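Cyclodipeptide synthase, BtCDPS (Bacillus thermoamylovorans, PDB 6ZTU) probably acts as an aminoacyltransferase, joining two aminoacyl groups delivered by tRNA into a cyclodipeptide, as in other members of the cyclodipeptide synthase family. Local coordinates at residues T27-F40 and I190-R202. Sequence-based numbering, arbitrary orientation.
With 0RE ((2S)-hexane-1,2-diol), chain B.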
loop_
_atom_site.group_PDB
_atom_site.type_symbol
_atom_site.label_atom_id
_atom_site.label_comp_id
_atom_site.label_asym_id
_atom_site.label_seq_id
_atom_site.Cartn_x
_atom_site.Cartn_y
_atom_site.Cartn_z
ATOM N N THR A 27 0.182 -8.357 16.331
ATOM C CA THR A 27 0.845 -7.185 16.912
ATOM C C THR A 27 0.405 -5.897 16.221
ATOM O O THR A 27 0.049 -4.910 16.880
ATOM C CB THR A 27 2.364 -7.347 16.811
ATOM O OG1 THR A 27 2.784 -8.524 17.514
ATOM C CG2 THR A 27 3.103 -6.128 17.378
ATOM N N HIS A 28 0.428 -5.884 14.890
ATOM C CA HIS A 28 0.159 -4.642 14.181
ATOM C C HIS A 28 -0.273 -4.953 12.757
ATOM O O HIS A 28 0.279 -5.858 12.120
ATOM C CB HIS A 28 1.399 -3.738 14.176
ATOM C CG HIS A 28 1.195 -2.444 13.463
ATOM N ND1 HIS A 28 1.468 -2.279 12.123
ATOM C CD2 HIS A 28 0.738 -1.249 13.904
ATOM C CE1 HIS A 28 1.195 -1.038 11.769
ATOM N NE2 HIS A 28 0.744 -0.393 12.830
ATOM N N ILE A 29 -1.255 -4.199 12.274
ATOM C CA ILE A 29 -1.664 -4.231 10.875
ATOM C C ILE A 29 -1.554 -2.823 10.300
ATOM O O ILE A 29 -1.903 -1.830 10.956
ATOM C CB ILE A 29 -3.088 -4.811 10.705
ATOM C CG1 ILE A 29 -3.471 -4.912 9.225
ATOM C CG2 ILE A 29 -4.101 -3.971 11.477
ATOM C CD1 ILE A 29 -4.741 -5.745 8.982
ATOM N N LEU A 30 -1.002 -2.737 9.090
ATOM C CA LEU A 30 -0.951 -1.504 8.316
ATOM C C LEU A 30 -1.927 -1.662 7.157
ATOM O O LEU A 30 -1.749 -2.549 6.315
ATOM C CB LEU A 30 0.473 -1.245 7.805
ATOM C CG LEU A 30 0.723 0.067 7.043
ATOM C CD1 LEU A 30 0.437 1.271 7.953
ATOM C CD2 LEU A 30 2.131 0.137 6.505
ATOM N N LEU A 31 -2.955 -0.820 7.122
ATOM C CA LEU A 31 -4.011 -0.929 6.116
ATOM C C LEU A 31 -3.648 -0.027 4.945
ATOM O O LEU A 31 -3.587 1.189 5.098
ATOM C CB LEU A 31 -5.358 -0.534 6.718
ATOM C CG LEU A 31 -5.891 -1.491 7.781
ATOM C CD1 LEU A 31 -7.058 -0.837 8.514
ATOM C CD2 LEU A 31 -6.332 -2.802 7.123
ATOM N N GLY A 32 -3.378 -0.624 3.784
ATOM C CA GLY A 32 -3.030 0.172 2.620
ATOM C C GLY A 32 -4.268 0.635 1.878
ATOM O O GLY A 32 -5.074 -0.192 1.447
ATOM N N ILE A 33 -4.450 1.949 1.745
ATOM C CA ILE A 33 -5.618 2.529 1.084
ATOM C C ILE A 33 -5.136 3.125 -0.228
ATOM O O ILE A 33 -4.364 4.091 -0.232
ATOM C CB ILE A 33 -6.305 3.592 1.950
ATOM C CG1 ILE A 33 -6.569 3.071 3.366
ATOM C CG2 ILE A 33 -7.590 4.079 1.274
ATOM C CD1 ILE A 33 -7.386 1.795 3.419
ATOM N N SER A 34 -5.572 2.548 -1.330
ATOM C CA SER A 34 -5.069 2.911 -2.649
ATOM C C SER A 34 -5.867 4.086 -3.208
ATOM O O SER A 34 -7.098 4.069 -3.144
ATOM C CB SER A 34 -5.158 1.710 -3.596
ATOM O OG SER A 34 -4.343 1.911 -4.729
ATOM N N PRO A 35 -5.210 5.113 -3.751
ATOM C CA PRO A 35 -5.942 6.266 -4.281
ATOM C C PRO A 35 -6.536 5.996 -5.656
ATOM O O PRO A 35 -5.987 5.244 -6.463
ATOM C CB PRO A 35 -4.862 7.355 -4.356
ATOM C CG PRO A 35 -3.608 6.586 -4.649
ATOM C CD PRO A 35 -3.752 5.298 -3.847
ATOM N N PHE A 36 -7.679 6.643 -5.914
ATOM C CA PHE A 36 -8.374 6.548 -7.203
ATOM C C PHE A 36 -8.762 5.104 -7.505
ATOM O O PHE A 36 -8.647 4.620 -8.635
ATOM C CB PHE A 36 -7.533 7.156 -8.324
ATOM C CG PHE A 36 -6.856 8.426 -7.918
ATOM C CD1 PHE A 36 -7.607 9.510 -7.492
ATOM C CD2 PHE A 36 -5.478 8.533 -7.922
ATOM C CE1 PHE A 36 -6.994 10.682 -7.098
ATOM C CE2 PHE A 36 -4.857 9.712 -7.530
ATOM C CZ PHE A 36 -5.620 10.782 -7.114
ATOM N N ASN A 37 -9.232 4.417 -6.473
ATOM C CA ASN A 37 -9.631 3.021 -6.551
ATOM C C ASN A 37 -11.010 2.917 -5.922
ATOM O O ASN A 37 -11.163 3.172 -4.725
ATOM C CB ASN A 37 -8.612 2.128 -5.828
ATOM C CG ASN A 37 -8.953 0.654 -5.919
ATOM O OD1 ASN A 37 -10.119 0.273 -5.959
ATOM N ND2 ASN A 37 -7.930 -0.184 -5.951
ATOM N N SER A 38 -12.007 2.529 -6.723
ATOM C CA SER A 38 -13.393 2.554 -6.259
ATOM C C SER A 38 -13.647 1.602 -5.098
ATOM O O SER A 38 -14.643 1.769 -4.386
ATOM C CB SER A 38 -14.344 2.217 -7.411
ATOM O OG SER A 38 -13.803 1.190 -8.226
ATOM N N LYS A 39 -12.781 0.606 -4.900
ATOM C CA LYS A 39 -12.953 -0.342 -3.803
ATOM C C LYS A 39 -13.037 0.356 -2.448
ATOM O O LYS A 39 -13.760 -0.105 -1.556
ATOM C CB LYS A 39 -11.796 -1.338 -3.809
ATOM C CG LYS A 39 -11.815 -2.350 -2.684
ATOM C CD LYS A 39 -12.342 -3.659 -3.184
ATOM C CE LYS A 39 -12.251 -4.742 -2.147
ATOM N NZ LYS A 39 -13.120 -5.844 -2.609
ATOM N N PHE A 40 -12.317 1.463 -2.274
ATOM C CA PHE A 40 -12.169 2.084 -0.956
ATOM C C PHE A 40 -13.248 3.145 -0.743
ATOM O O PHE A 40 -12.995 4.342 -0.610
ATOM C CB PHE A 40 -10.765 2.642 -0.792
ATOM C CG PHE A 40 -9.720 1.576 -0.759
ATOM C CD1 PHE A 40 -9.438 0.907 0.419
ATOM C CD2 PHE A 40 -9.053 1.211 -1.914
ATOM C CE1 PHE A 40 -8.482 -0.101 0.450
ATOM C CE2 PHE A 40 -8.100 0.206 -1.897
ATOM C CZ PHE A 40 -7.814 -0.451 -0.708
ATOM N N ILE A 190 9.884 0.902 10.058
ATOM C CA ILE A 190 9.715 2.342 9.805
ATOM C C ILE A 190 8.842 2.977 10.884
ATOM O O ILE A 190 9.151 4.061 11.410
ATOM C CB ILE A 190 9.115 2.579 8.404
ATOM C CG1 ILE A 190 10.117 2.184 7.321
ATOM C CG2 ILE A 190 8.662 4.048 8.237
ATOM C CD1 ILE A 190 9.450 2.097 5.940
ATOM N N LEU A 191 7.726 2.323 11.219
ATOM C CA LEU A 191 6.773 2.913 12.152
ATOM C C LEU A 191 7.165 2.712 13.614
ATOM O O LEU A 191 6.745 3.503 14.472
ATOM C CB LEU A 191 5.378 2.335 11.910
ATOM C CG LEU A 191 4.702 2.756 10.600
ATOM C CD1 LEU A 191 3.624 1.742 10.244
ATOM C CD2 LEU A 191 4.104 4.142 10.747
ATOM N N GLY A 192 7.956 1.695 13.917
ATOM C CA GLY A 192 8.375 1.426 15.272
ATOM C C GLY A 192 7.595 0.347 15.994
ATOM O O GLY A 192 7.519 0.385 17.226
ATOM N N TYR A 193 7.006 -0.604 15.275
ATOM C CA TYR A 193 6.373 -1.766 15.890
ATOM C C TYR A 193 7.297 -2.974 15.811
ATOM O O TYR A 193 8.179 -3.054 14.952
ATOM C CB TYR A 193 5.024 -2.071 15.223
ATOM C CG TYR A 193 4.068 -0.950 15.480
ATOM C CD1 TYR A 193 3.364 -0.875 16.676
ATOM C CD2 TYR A 193 3.920 0.091 14.564
ATOM C CE1 TYR A 193 2.518 0.177 16.939
ATOM C CE2 TYR A 193 3.069 1.150 14.825
ATOM C CZ TYR A 193 2.369 1.184 16.016
ATOM O OH TYR A 193 1.527 2.244 16.287
ATOM N N LYS A 194 7.113 -3.906 16.752
ATOM C CA LYS A 194 7.950 -5.097 16.788
ATOM C C LYS A 194 7.843 -5.888 15.495
ATOM O O LYS A 194 8.827 -6.482 15.034
ATOM C CB LYS A 194 7.540 -5.982 17.965
ATOM C CG LYS A 194 8.504 -7.120 18.225
ATOM C CD LYS A 194 7.785 -8.442 18.445
ATOM C CE LYS A 194 6.955 -8.415 19.710
ATOM N NZ LYS A 194 6.624 -9.796 20.187
ATOM N N GLU A 195 6.645 -5.921 14.917
ATOM C CA GLU A 195 6.366 -6.642 13.683
ATOM C C GLU A 195 5.047 -6.118 13.131
ATOM O O GLU A 195 4.260 -5.496 13.854
ATOM C CB GLU A 195 6.298 -8.160 13.931
ATOM C CG GLU A 195 5.139 -8.529 14.839
ATOM C CD GLU A 195 5.239 -9.918 15.438
ATOM O OE1 GLU A 195 5.935 -10.788 14.871
ATOM O OE2 GLU A 195 4.601 -10.131 16.486
ATOM N N SER A 196 4.798 -6.380 11.841
ATOM C CA SER A 196 3.584 -5.848 11.229
ATOM C C SER A 196 3.270 -6.628 9.961
ATOM O O SER A 196 4.166 -7.200 9.345
ATOM C CB SER A 196 3.739 -4.364 10.877
ATOM O OG SER A 196 2.594 -3.867 10.206
ATOM N N VAL A 197 1.996 -6.645 9.580
ATOM C CA VAL A 197 1.612 -7.065 8.236
ATOM C C VAL A 197 0.987 -5.867 7.535
ATOM O O VAL A 197 0.122 -5.193 8.101
ATOM C CB VAL A 197 0.638 -8.262 8.222
ATOM C CG1 VAL A 197 1.364 -9.562 8.553
ATOM C CG2 VAL A 197 -0.527 -8.053 9.175
ATOM N N LEU A 198 1.419 -5.612 6.299
ATOM C CA LEU A 198 0.674 -4.733 5.408
ATOM C C LEU A 198 -0.464 -5.533 4.787
ATOM O O LEU A 198 -0.258 -6.672 4.361
ATOM C CB LEU A 198 1.597 -4.181 4.320
ATOM C CG LEU A 198 0.961 -3.429 3.146
ATOM C CD1 LEU A 198 0.326 -2.128 3.649
ATOM C CD2 LEU A 198 2.028 -3.144 2.086
ATOM N N ALA A 199 -1.669 -4.958 4.763
ATOM C CA ALA A 199 -2.860 -5.693 4.344
ATOM C C ALA A 199 -3.511 -5.009 3.156
ATOM O O ALA A 199 -3.724 -3.796 3.167
ATOM C CB ALA A 199 -3.873 -5.816 5.489
ATOM N N TYR A 200 -3.852 -5.799 2.146
ATOM C CA TYR A 200 -4.410 -5.285 0.909
ATOM C C TYR A 200 -5.255 -6.397 0.311
ATOM O O TYR A 200 -5.191 -7.539 0.753
ATOM C CB TYR A 200 -3.306 -4.833 -0.050
ATOM C CG TYR A 200 -3.781 -3.950 -1.173
ATOM C CD1 TYR A 200 -4.330 -2.706 -0.916
ATOM C CD2 TYR A 200 -3.655 -4.359 -2.498
ATOM C CE1 TYR A 200 -4.770 -1.895 -1.948
ATOM C CE2 TYR A 200 -4.083 -3.556 -3.534
ATOM C CZ TYR A 200 -4.635 -2.323 -3.254
ATOM O OH TYR A 200 -5.063 -1.514 -4.290
ATOM N N HIS A 201 -6.071 -6.059 -0.686
ATOM C CA HIS A 201 -7.030 -7.033 -1.204
ATOM C C HIS A 201 -6.560 -7.722 -2.482
ATOM O O HIS A 201 -7.314 -8.517 -3.064
ATOM C CB HIS A 201 -8.382 -6.359 -1.441
ATOM C CG HIS A 201 -8.321 -5.271 -2.457
ATOM N ND1 HIS A 201 -7.786 -4.032 -2.178
ATOM C CD2 HIS A 201 -8.688 -5.243 -3.760
ATOM C CE1 HIS A 201 -7.852 -3.277 -3.262
ATOM N NE2 HIS A 201 -8.393 -3.989 -4.235
ATOM N N ARG A 202 -5.341 -7.457 -2.927
ATOM C CA ARG A 202 -4.823 -8.101 -4.117
ATOM C C ARG A 202 -3.473 -8.723 -3.811
ATOM O O ARG A 202 -2.750 -8.252 -2.928
ATOM C CB ARG A 202 -4.704 -7.096 -5.272
ATOM C CG ARG A 202 -6.054 -6.504 -5.702
ATOM C CD ARG A 202 -6.794 -7.349 -6.754
ATOM N NE ARG A 202 -5.905 -7.867 -7.804
ATOM C CZ ARG A 202 -5.885 -9.134 -8.217
ATOM N NH1 ARG A 202 -6.699 -10.036 -7.665
ATOM N NH2 ARG A 202 -5.047 -9.504 -9.176
HETATM O O01 0RE B . -0.377 -0.303 -3.066
HETATM C C02 0RE B . -1.586 -0.587 -2.435
HETATM C C03 0RE B . -1.376 -0.515 -0.926
HETATM O O04 0RE B . -0.771 -1.699 -0.481
HETATM C C05 0RE B . -0.499 0.690 -0.612
HETATM C C06 0RE B . -1.190 1.971 -1.077
HETATM C C07 0RE B . -0.223 3.133 -0.881
HETATM C C08 0RE B . -0.816 4.009 0.209
HETATM O O HOH W 1 -6.240 -2.548 2.476
HETATM O O HOH W 2 -8.492 -3.057 -6.784
#
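The rings of His28 and Tyr193 form an offset stack, centroids 4.0 Å apart and planes 20° from parallel, with His28 CD2 over the centre of the tyrosine ring. With CG anti to the backbone N (chi1 180°), the imidazole reaches toward strand 196-200, and its ND1 is hydrogen-bonded in the ring plane to Ser196 OG at 2.7 Å; NE2 is hydrogen-bonded to Thr60 on the adjoining strand. Exchanging Tyr193 for an alanine would probably leave the stacked face of His28 without its partner and open a gap there. At the other end, Tyr200 is sandwiched between its neighbour His201, whose ND1 lies over the ring centre, and the hexanediol, whose C02 sits 3.5 Å above the opposite face. Gly32 O and Ser34 CB come to the ring's edge, and Phe40 CZ approaches CE1. His201 takes the aliphatic chain of Lys39 over one face, and a water in its plane links NE2 to Asn37 ND2. Strands 28-32 and 196-200 are parallel neighbours in the sheet, consistent with the Rossmann-like fold of cyclodipeptide synthases, and the diol lies at their C-terminal ends; Leu30 N to Val197 O is nearly straight (2.9 Å, 175°). Ile29 CD1 packs on Ala199 CB at 3.6 Å on one sheet face, Leu30 against Leu198 and Leu191 on the other. Before the strands, Thr27 OG1 donates to the anti lone pair of Glu195 OE2 (2.6 Å). Both imidazole nitrogens of His28 thus have partners, which probably fixes the ring's rotation. At the pocket, Gly32, lacking a side chain, leaves room for the diol's C03, and the Tyr200 ring forms a wall beside it.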